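Mannose-specific lectin 2 chain 1 (Colocasia esculenta, PDB 5T1X) binds mannose as a GNA-related, bulb-type lectin and agglutinates rabbit erythrocytes as part of a heterotetramer of two kinds of chain. Local coordinates at residues 51-56 / 61-66; 23-28 / 91-96. One frame throughout, in Å; residues are numbered along the deposited sequence.

Interaction 1 of 2, residues 51-56 / 61-66; sequences CKLTLT and LVIKNG
Leu53 lays its CD1 methyl against Ile63, 3.9 Å from CG1, and the same methyl lies 4.1 Å from CD2 of Leu61, so one branch bridges two facing side chains. Leu55 extends the row with its own CD1, 4.0 Å from Leu61 CD2; with CG anti to the backbone N (chi1 -179° and 180°), both leucines bring CD1 nearer the facing strand than their CB directions would suggest. These residues share the buried face, where Leu61 also meets Trp106 of the partner chain. On the opposite face Thr54 OG1 lies 3.8 Å from Val62 CB, and Lys52 faces Lys64; from the turn, Thr56 CG2 reaches Val62 CG2 at 3.8 Å, crossing at about a right angle. Strands 52-55 and 61-64 run antiparallel, joined by two pairs of backbone hydrogen bonds: Lys52 and Lys64 exchange one pair, Thr54 and Val62 the other, the bond from Val62 N to Thr54 O measuring 2.8 Å. Beyond the ladder, Cys51 SG lies 3.8 Å from Asn65 CA and is tied by a disulfide to Cys31 of the mannose site. The whole is a beta hairpin, the central pair of one four-stranded antiparallel sheet of the bulb-type lectin fold.

Interaction 2 of 2, residues 23-28 / 91-96; sequences FDLVMQ and GRLVVF
Segments 23-28 and 91-96 come together as strands of different sheets, with no hydrogen bond between them: their CA atoms are 5.7 Å apart at Phe23 and Gly91 and 8.2 Å apart at Leu25 and Leu93. The backbones thus draw closest at the Phe23 end, and the gap at the leucine pair is spanned by side chains from both strands. Gly91, with a positive phi of 88°, sets its CA directly over the Phe23 ring, 3.4 Å from the centroid and 7° off the ring normal. This is a CH-pi contact made over the face, with the CA above the ring centre; Gly91 N sits toward the CD2-CE2 side of that face, 3.6 Å from Phe23 CE2. With no side chain, Gly91 brings its backbone close against the ring. Phe23 also touches Asn37. Two residues further along each segment, Leu25 and Leu93 point toward each other and cross at about a right angle, Leu25 CD2 meeting Leu93 CD2 at 3.8 Å and Leu93 CD1 at 4.1 Å. In Leu25 CG is anti to the backbone N (chi1 -178°), which carries its CD2 methyl out to Leu93. Leu25 also packs on Leu18, Leu33 and Leu35. Beyond Leu93, residues 94-96 pair with a strand of the partner chain, and Leu93 N bonds to Thr108 OG1 of that chain. With no hydrogen bond between the segments, the contact rests on a ring face against a backbone CH and on methyl against methyl, consistent with close packing rather than directional bonding at this point between the sheets.

How the interactions relate
After strands 5-7, 11-12 and 16-20 the chain lays down strand 23-27, then the mannose-binding residues that begin at Gln28, before reaching residues 51-56. Interaction 1 closes a short hairpin loop of four residues between 51-56 and 61-66. Strand 70-73 and strand 84-88 follow, and only then does 91-96 return to 23-28, so interaction 2 closes a loop of 62 residues in which interaction 1 is nested. The two meet in the interior: Leu61 CD1 packs on Leu93 and Val95, while Met27 lies against Cys51 and Lys52. Each of the three antiparallel sheets contributes, so the contacts join all three around a shared apolar centre.

Interaction 1 of 2, residues 51-56 / 61-66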
ATOM      1  N   CYS A  51      21.084  11.722   4.782  1.00 30.46           N
ATOM      2  CA  CYS A  51      20.285  10.628   5.357  1.00 28.62           C
ATOM      3  C   CYS A  51      19.184  10.158   4.426  1.00 29.15           C
ATOM      4  O   CYS A  51      18.594  10.952   3.692  1.00 27.54           O
ATOM      5  CB  CYS A  51      19.724  11.015   6.720  1.00 28.76           C
ATOM      6  SG  CYS A  51      21.006  11.372   7.951  0.70 34.54           S
ATOM      7  N   LYS A  52      18.908   8.843   4.478  1.00 24.62           N
ATOM      8  CA  LYS A  52      17.923   8.162   3.633  1.00 22.72           C
ATOM      9  C   LYS A  52      17.056   7.214   4.449  1.00 24.04           C
ATOM     10  O   LYS A  52      17.523   6.646   5.439  1.00 25.17           O
ATOM     11  CB  LYS A  52      18.658   7.360   2.539  1.00 26.48           C
ATOM     12  CG  LYS A  52      19.459   8.203   1.541  1.00 37.96           C
ATOM     13  CD  LYS A  52      20.540   7.379   0.845  1.00 46.72           C
ATOM     14  CE  LYS A  52      21.341   8.181  -0.156  1.00 59.32           C
ATOM     15  NZ  LYS A  52      22.209   9.199   0.498  1.00 69.05           N
ATOM     16  N   LEU A  53      15.808   7.007   4.004  1.00 18.96           N
ATOM     17  CA  LEU A  53      14.861   6.093   4.635  1.00 18.06           C
ATOM     18  C   LEU A  53      14.728   4.852   3.779  1.00 20.60           C
ATOM     19  O   LEU A  53      14.549   4.956   2.565  1.00 19.98           O
ATOM     20  CB  LEU A  53      13.483   6.770   4.831  1.00 16.82           C
ATOM     21  CG  LEU A  53      12.383   5.945   5.514  1.00 19.67           C
ATOM     22  CD1 LEU A  53      12.712   5.651   6.978  1.00 20.69           C
ATOM     23  CD2 LEU A  53      11.047   6.654   5.425  1.00 20.44           C
ATOM     24  N   THR A  54      14.845   3.676   4.407  1.00 18.14           N
ATOM     25  CA  THR A  54      14.693   2.390   3.730  1.00 17.71           C
ATOM     26  C   THR A  54      13.746   1.505   4.545  1.00 19.31           C
ATOM     27  O   THR A  54      13.421   1.810   5.700  1.00 17.74           O
ATOM     28  CB  THR A  54      16.047   1.691   3.481  1.00 25.30           C
ATOM     29  OG1 THR A  54      16.759   1.555   4.708  1.00 25.29           O
ATOM     30  CG2 THR A  54      16.895   2.387   2.407  1.00 26.61           C
ATOM     31  N   LEU A  55      13.295   0.421   3.930  1.00 15.78           N
ATOM     32  CA  LEU A  55      12.402  -0.539   4.565  1.00 14.09           C
ATOM     33  C   LEU A  55      12.995  -1.917   4.340  1.00 17.60           C
ATOM     34  O   LEU A  55      13.209  -2.305   3.194  1.00 16.94           O
ATOM     35  CB  LEU A  55      10.984  -0.396   3.980  1.00 13.21           C
ATOM     36  CG  LEU A  55       9.872  -1.323   4.502  1.00 15.33           C
ATOM     37  CD1 LEU A  55       9.565  -1.060   5.966  1.00 15.77           C
ATOM     38  CD2 LEU A  55       8.607  -1.128   3.689  1.00 12.43           C
ATOM     39  N   THR A  56      13.339  -2.621   5.423  1.00 15.85           N
ATOM     40  CA  THR A  56      13.970  -3.946   5.320  1.00 15.78           C
ATOM     41  C   THR A  56      12.976  -5.010   4.842  1.00 19.03           C
ATOM     42  O   THR A  56      11.762  -4.780   4.819  1.00 17.59           O
ATOM     43  CB  THR A  56      14.617  -4.380   6.650  1.00 21.08           C
ATOM     44  OG1 THR A  56      13.616  -4.759   7.597  1.00 19.46           O
ATOM     45  CG2 THR A  56      15.532  -3.329   7.234  1.00 19.79           C
ATOM     46  N   LEU A  61      11.425   0.012   9.281  1.00 14.96           N
ATOM     47  CA  LEU A  61      11.851   1.295   8.704  1.00 14.17           C
ATOM     48  C   LEU A  61      13.227   1.639   9.268  1.00 19.75           C
ATOM     49  O   LEU A  61      13.440   1.467  10.471  1.00 20.72           O
ATOM     50  CB  LEU A  61      10.850   2.413   9.020  1.00 13.68           C
ATOM     51  CG  LEU A  61       9.531   2.388   8.248  1.00 16.91           C
ATOM     52  CD1 LEU A  61       8.520   3.269   8.928  1.00 17.18           C
ATOM     53  CD2 LEU A  61       9.714   2.851   6.798  1.00 18.85           C
ATOM     54  N   VAL A  62      14.173   2.086   8.416  1.00 15.96           N
ATOM     55  CA  VAL A  62      15.544   2.390   8.861  1.00 17.47           C
ATOM     56  C   VAL A  62      16.017   3.716   8.258  1.00 21.86           C
ATOM     57  O   VAL A  62      15.903   3.920   7.046  1.00 20.32           O
ATOM     58  CB  VAL A  62      16.541   1.239   8.503  1.00 21.49           C
ATOM     59  CG1 VAL A  62      17.976   1.575   8.921  1.00 23.19           C
ATOM     60  CG2 VAL A  62      16.118  -0.094   9.114  1.00 21.26           C
ATOM     61  N   ILE A  63      16.570   4.593   9.105  1.00 20.91           N
ATOM     62  CA  ILE A  63      17.213   5.840   8.692  1.00 21.39           C
ATOM     63  C   ILE A  63      18.716   5.591   8.772  1.00 27.86           C
ATOM     64  O   ILE A  63      19.204   5.146   9.815  1.00 28.51           O
ATOM     65  CB  ILE A  63      16.785   7.088   9.527  1.00 24.97           C
ATOM     66  CG1 ILE A  63      15.258   7.302   9.497  1.00 24.00           C
ATOM     67  CG2 ILE A  63      17.542   8.365   9.067  1.00 25.43           C
ATOM     68  CD1 ILE A  63      14.755   8.333  10.523  1.00 27.15           C
ATOM     69  N   LYS A  64      19.435   5.844   7.672  1.00 25.53           N
ATOM     70  CA  LYS A  64      20.892   5.706   7.587  1.00 27.12           C
ATOM     71  C   LYS A  64      21.505   6.985   7.034  1.00 32.28           C
ATOM     72  O   LYS A  64      20.904   7.606   6.161  1.00 30.30           O
ATOM     73  CB  LYS A  64      21.285   4.522   6.693  1.00 28.94           C
ATOM     74  CG  LYS A  64      21.019   3.151   7.299  1.00 33.66           C
ATOM     75  CD  LYS A  64      21.304   2.060   6.286  1.00 40.81           C
ATOM     76  CE  LYS A  64      21.113   0.682   6.862  1.00 46.88           C
ATOM     77  NZ  LYS A  64      21.149  -0.355   5.800  1.00 54.50           N
ATOM     78  N   ASN A  65      22.708   7.363   7.498  1.00 32.65           N
ATOM     79  CA  ASN A  65      23.386   8.557   6.975  1.00 34.12           C
ATOM     80  C   ASN A  65      24.065   8.222   5.628  1.00 40.52           C
ATOM     81  O   ASN A  65      23.918   7.102   5.130  1.00 39.51           O
ATOM     82  CB  ASN A  65      24.382   9.138   7.997  1.00 35.84           C
ATOM     83  CG  ASN A  65      25.425   8.182   8.537  1.00 55.61           C
ATOM     84  OD1 ASN A  65      25.756   7.145   7.942  1.00 48.63           O
ATOM     85  ND2 ASN A  65      25.992   8.535   9.683  1.00 46.95           N
ATOM     86  N   GLY A  66      24.779   9.193   5.051  1.00 40.43           N
ATOM     87  CA  GLY A  66      25.502   9.036   3.791  1.00 41.29           C
ATOM     88  C   GLY A  66      26.565   7.952   3.812  1.00 47.75           C
ATOM     89  O   GLY A  66      26.825   7.321   2.783  1.00 48.00           O
TER

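Interaction 2 of 2, residues 23-28 / 91-96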
ATOM      1  N   PHE A  23      -0.993  15.717   4.678  1.00 14.79           N
ATOM      2  CA  PHE A  23       0.022  14.963   5.410  1.00 13.96           C
ATOM      3  C   PHE A  23       1.243  14.759   4.542  1.00 18.00           C
ATOM      4  O   PHE A  23       1.145  14.226   3.433  1.00 17.02           O
ATOM      5  CB  PHE A  23      -0.576  13.651   5.923  1.00 14.70           C
ATOM      6  CG  PHE A  23      -1.807  13.932   6.757  1.00 16.42           C
ATOM      7  CD1 PHE A  23      -1.696  14.486   8.031  1.00 20.49           C
ATOM      8  CD2 PHE A  23      -3.080  13.699   6.247  1.00 17.67           C
ATOM      9  CE1 PHE A  23      -2.838  14.772   8.789  1.00 21.55           C
ATOM     10  CE2 PHE A  23      -4.219  13.983   7.009  1.00 21.30           C
ATOM     11  CZ  PHE A  23      -4.090  14.506   8.278  1.00 20.60           C
ATOM     12  N   ASP A  24       2.392  15.256   5.036  1.00 15.13           N
ATOM     13  CA  ASP A  24       3.652  15.286   4.304  1.00 14.88           C
ATOM     14  C   ASP A  24       4.805  14.694   5.119  1.00 18.66           C
ATOM     15  O   ASP A  24       5.276  15.314   6.080  1.00 19.73           O
ATOM     16  CB  ASP A  24       3.953  16.751   3.920  1.00 16.87           C
ATOM     17  CG  ASP A  24       5.085  16.971   2.943  1.00 24.89           C
ATOM     18  OD1 ASP A  24       5.657  15.969   2.460  1.00 23.95           O
ATOM     19  OD2 ASP A  24       5.390  18.154   2.642  1.00 26.95           O
ATOM     20  N   LEU A  25       5.274  13.505   4.708  1.00 13.56           N
ATOM     21  CA  LEU A  25       6.397  12.822   5.345  1.00 13.76           C
ATOM     22  C   LEU A  25       7.668  13.254   4.649  1.00 17.72           C
ATOM     23  O   LEU A  25       7.809  13.040   3.445  1.00 15.58           O
ATOM     24  CB  LEU A  25       6.226  11.288   5.282  1.00 13.55           C
ATOM     25  CG  LEU A  25       7.329  10.472   5.958  1.00 18.34           C
ATOM     26  CD1 LEU A  25       7.147  10.420   7.489  1.00 19.39           C
ATOM     27  CD2 LEU A  25       7.392   9.075   5.383  1.00 19.92           C
ATOM     28  N   VAL A  26       8.591  13.881   5.398  1.00 14.96           N
ATOM     29  CA  VAL A  26       9.829  14.382   4.817  1.00 15.65           C
ATOM     30  C   VAL A  26      11.062  13.750   5.496  1.00 19.56           C
ATOM     31  O   VAL A  26      11.202  13.812   6.724  1.00 18.87           O
ATOM     32  CB  VAL A  26       9.905  15.937   4.862  1.00 20.33           C
ATOM     33  CG1 VAL A  26      11.082  16.457   4.039  1.00 21.48           C
ATOM     34  CG2 VAL A  26       8.602  16.584   4.388  1.00 19.42           C
ATOM     35  N   MET A  27      11.955  13.156   4.681  1.00 17.00           N
ATOM     36  CA  MET A  27      13.249  12.644   5.145  1.00 17.51           C
ATOM     37  C   MET A  27      14.178  13.834   5.009  1.00 23.12           C
ATOM     38  O   MET A  27      14.644  14.124   3.915  1.00 24.05           O
ATOM     39  CB  MET A  27      13.694  11.407   4.331  1.00 18.75           C
ATOM     40  CG  MET A  27      15.094  10.895   4.683  1.00 22.05           C
ATOM     41  SD  MET A  27      15.211  10.151   6.324  1.00 24.91           S
ATOM     42  CE  MET A  27      15.900  11.524   7.253  1.00 23.53           C
ATOM     43  N   GLN A  28      14.353  14.597   6.079  1.00 21.03           N
ATOM     44  CA  GLN A  28      15.057  15.875   5.985  1.00 22.21           C
ATOM     45  C   GLN A  28      16.578  15.774   5.931  1.00 28.27           C
ATOM     46  O   GLN A  28      17.153  14.764   6.338  1.00 27.72           O
ATOM     47  CB  GLN A  28      14.649  16.793   7.132  1.00 24.29           C
ATOM     48  CG  GLN A  28      13.156  17.069   7.130  1.00 20.96           C
ATOM     49  CD  GLN A  28      12.667  17.957   8.245  1.00 32.47           C
ATOM     50  OE1 GLN A  28      11.594  18.533   8.136  1.00 27.52           O
ATOM     51  NE2 GLN A  28      13.404  18.073   9.346  1.00 26.93           N
ATOM     52  N   GLY A  91      -3.680  10.581   8.206  1.00 19.04           N
ATOM     53  CA  GLY A  91      -2.475  11.158   8.791  1.00 19.37           C
ATOM     54  C   GLY A  91      -1.564  10.307   9.641  1.00 22.13           C
ATOM     55  O   GLY A  91      -1.052  10.787  10.659  1.00 23.73           O
ATOM     56  N   ARG A  92      -1.329   9.072   9.217  1.00 16.45           N
ATOM     57  CA  ARG A  92      -0.402   8.166   9.891  1.00 16.06           C
ATOM     58  C   ARG A  92       0.395   7.383   8.874  1.00 17.63           C
ATOM     59  O   ARG A  92      -0.132   7.043   7.813  1.00 16.16           O
ATOM     60  CB  ARG A  92      -1.099   7.218  10.896  1.00 18.08           C
ATOM     61  CG  ARG A  92      -2.230   6.363  10.358  1.00 24.04           C
ATOM     62  CD  ARG A  92      -2.964   5.667  11.495  1.00 27.48           C
ATOM     63  NE  ARG A  92      -3.906   4.664  10.991  1.00 24.69           N
ATOM     64  CZ  ARG A  92      -5.167   4.914  10.650  1.00 41.06           C
ATOM     65  NH1 ARG A  92      -5.661   6.142  10.754  1.00 30.24           N
ATOM     66  NH2 ARG A  92      -5.942   3.938  10.199  1.00 35.69           N
ATOM     67  N   LEU A  93       1.673   7.110   9.187  1.00 14.07           N
ATOM     68  CA  LEU A  93       2.522   6.274   8.340  1.00 12.93           C
ATOM     69  C   LEU A  93       2.422   4.874   8.910  1.00 15.81           C
ATOM     70  O   LEU A  93       2.608   4.688  10.113  1.00 15.49           O
ATOM     71  CB  LEU A  93       3.978   6.782   8.281  1.00 13.50           C
ATOM     72  CG  LEU A  93       4.968   5.907   7.507  1.00 17.23           C
ATOM     73  CD1 LEU A  93       4.723   5.981   6.001  1.00 17.05           C
ATOM     74  CD2 LEU A  93       6.397   6.295   7.834  1.00 19.96           C
ATOM     75  N   VAL A  94       2.046   3.914   8.072  1.00 12.70           N
ATOM     76  CA  VAL A  94       1.798   2.542   8.515  1.00 12.36           C
ATOM     77  C   VAL A  94       2.613   1.561   7.688  1.00 13.69           C
ATOM     78  O   VAL A  94       2.594   1.631   6.457  1.00 12.20           O
ATOM     79  CB  VAL A  94       0.272   2.195   8.423  1.00 15.31           C
ATOM     80  CG1 VAL A  94      -0.022   0.819   9.008  1.00 14.34           C
ATOM     81  CG2 VAL A  94      -0.605   3.252   9.103  1.00 15.91           C
ATOM     82  N   VAL A  95       3.252   0.596   8.363  1.00 10.62           N
ATOM     83  CA  VAL A  95       3.977  -0.469   7.674  1.00  9.39           C
ATOM     84  C   VAL A  95       3.059  -1.669   7.604  1.00 11.50           C
ATOM     85  O   VAL A  95       2.635  -2.164   8.644  1.00 11.91           O
ATOM     86  CB  VAL A  95       5.321  -0.837   8.355  1.00 12.63           C
ATOM     87  CG1 VAL A  95       5.999  -1.996   7.624  1.00 11.70           C
ATOM     88  CG2 VAL A  95       6.254   0.360   8.447  1.00 12.49           C
ATOM     89  N   PHE A  96       2.773  -2.151   6.382  1.00  8.44           N
ATOM     90  CA  PHE A  96       1.941  -3.334   6.143  1.00  8.45           C
ATOM     91  C   PHE A  96       2.754  -4.446   5.564  1.00 11.82           C
ATOM     92  O   PHE A  96       3.488  -4.220   4.596  1.00 11.44           O
ATOM     93  CB  PHE A  96       0.841  -3.006   5.127  1.00  8.58           C
ATOM     94  CG  PHE A  96      -0.195  -1.990   5.544  1.00  8.86           C
ATOM     95  CD1 PHE A  96      -1.376  -2.390   6.145  1.00 10.66           C
ATOM     96  CD2 PHE A  96      -0.023  -0.641   5.252  1.00 11.01           C
ATOM     97  CE1 PHE A  96      -2.352  -1.455   6.499  1.00 12.18           C
ATOM     98  CE2 PHE A  96      -1.009   0.294   5.589  1.00 13.39           C
ATOM     99  CZ  PHE A  96      -2.165  -0.118   6.211  1.00 12.05           C
TER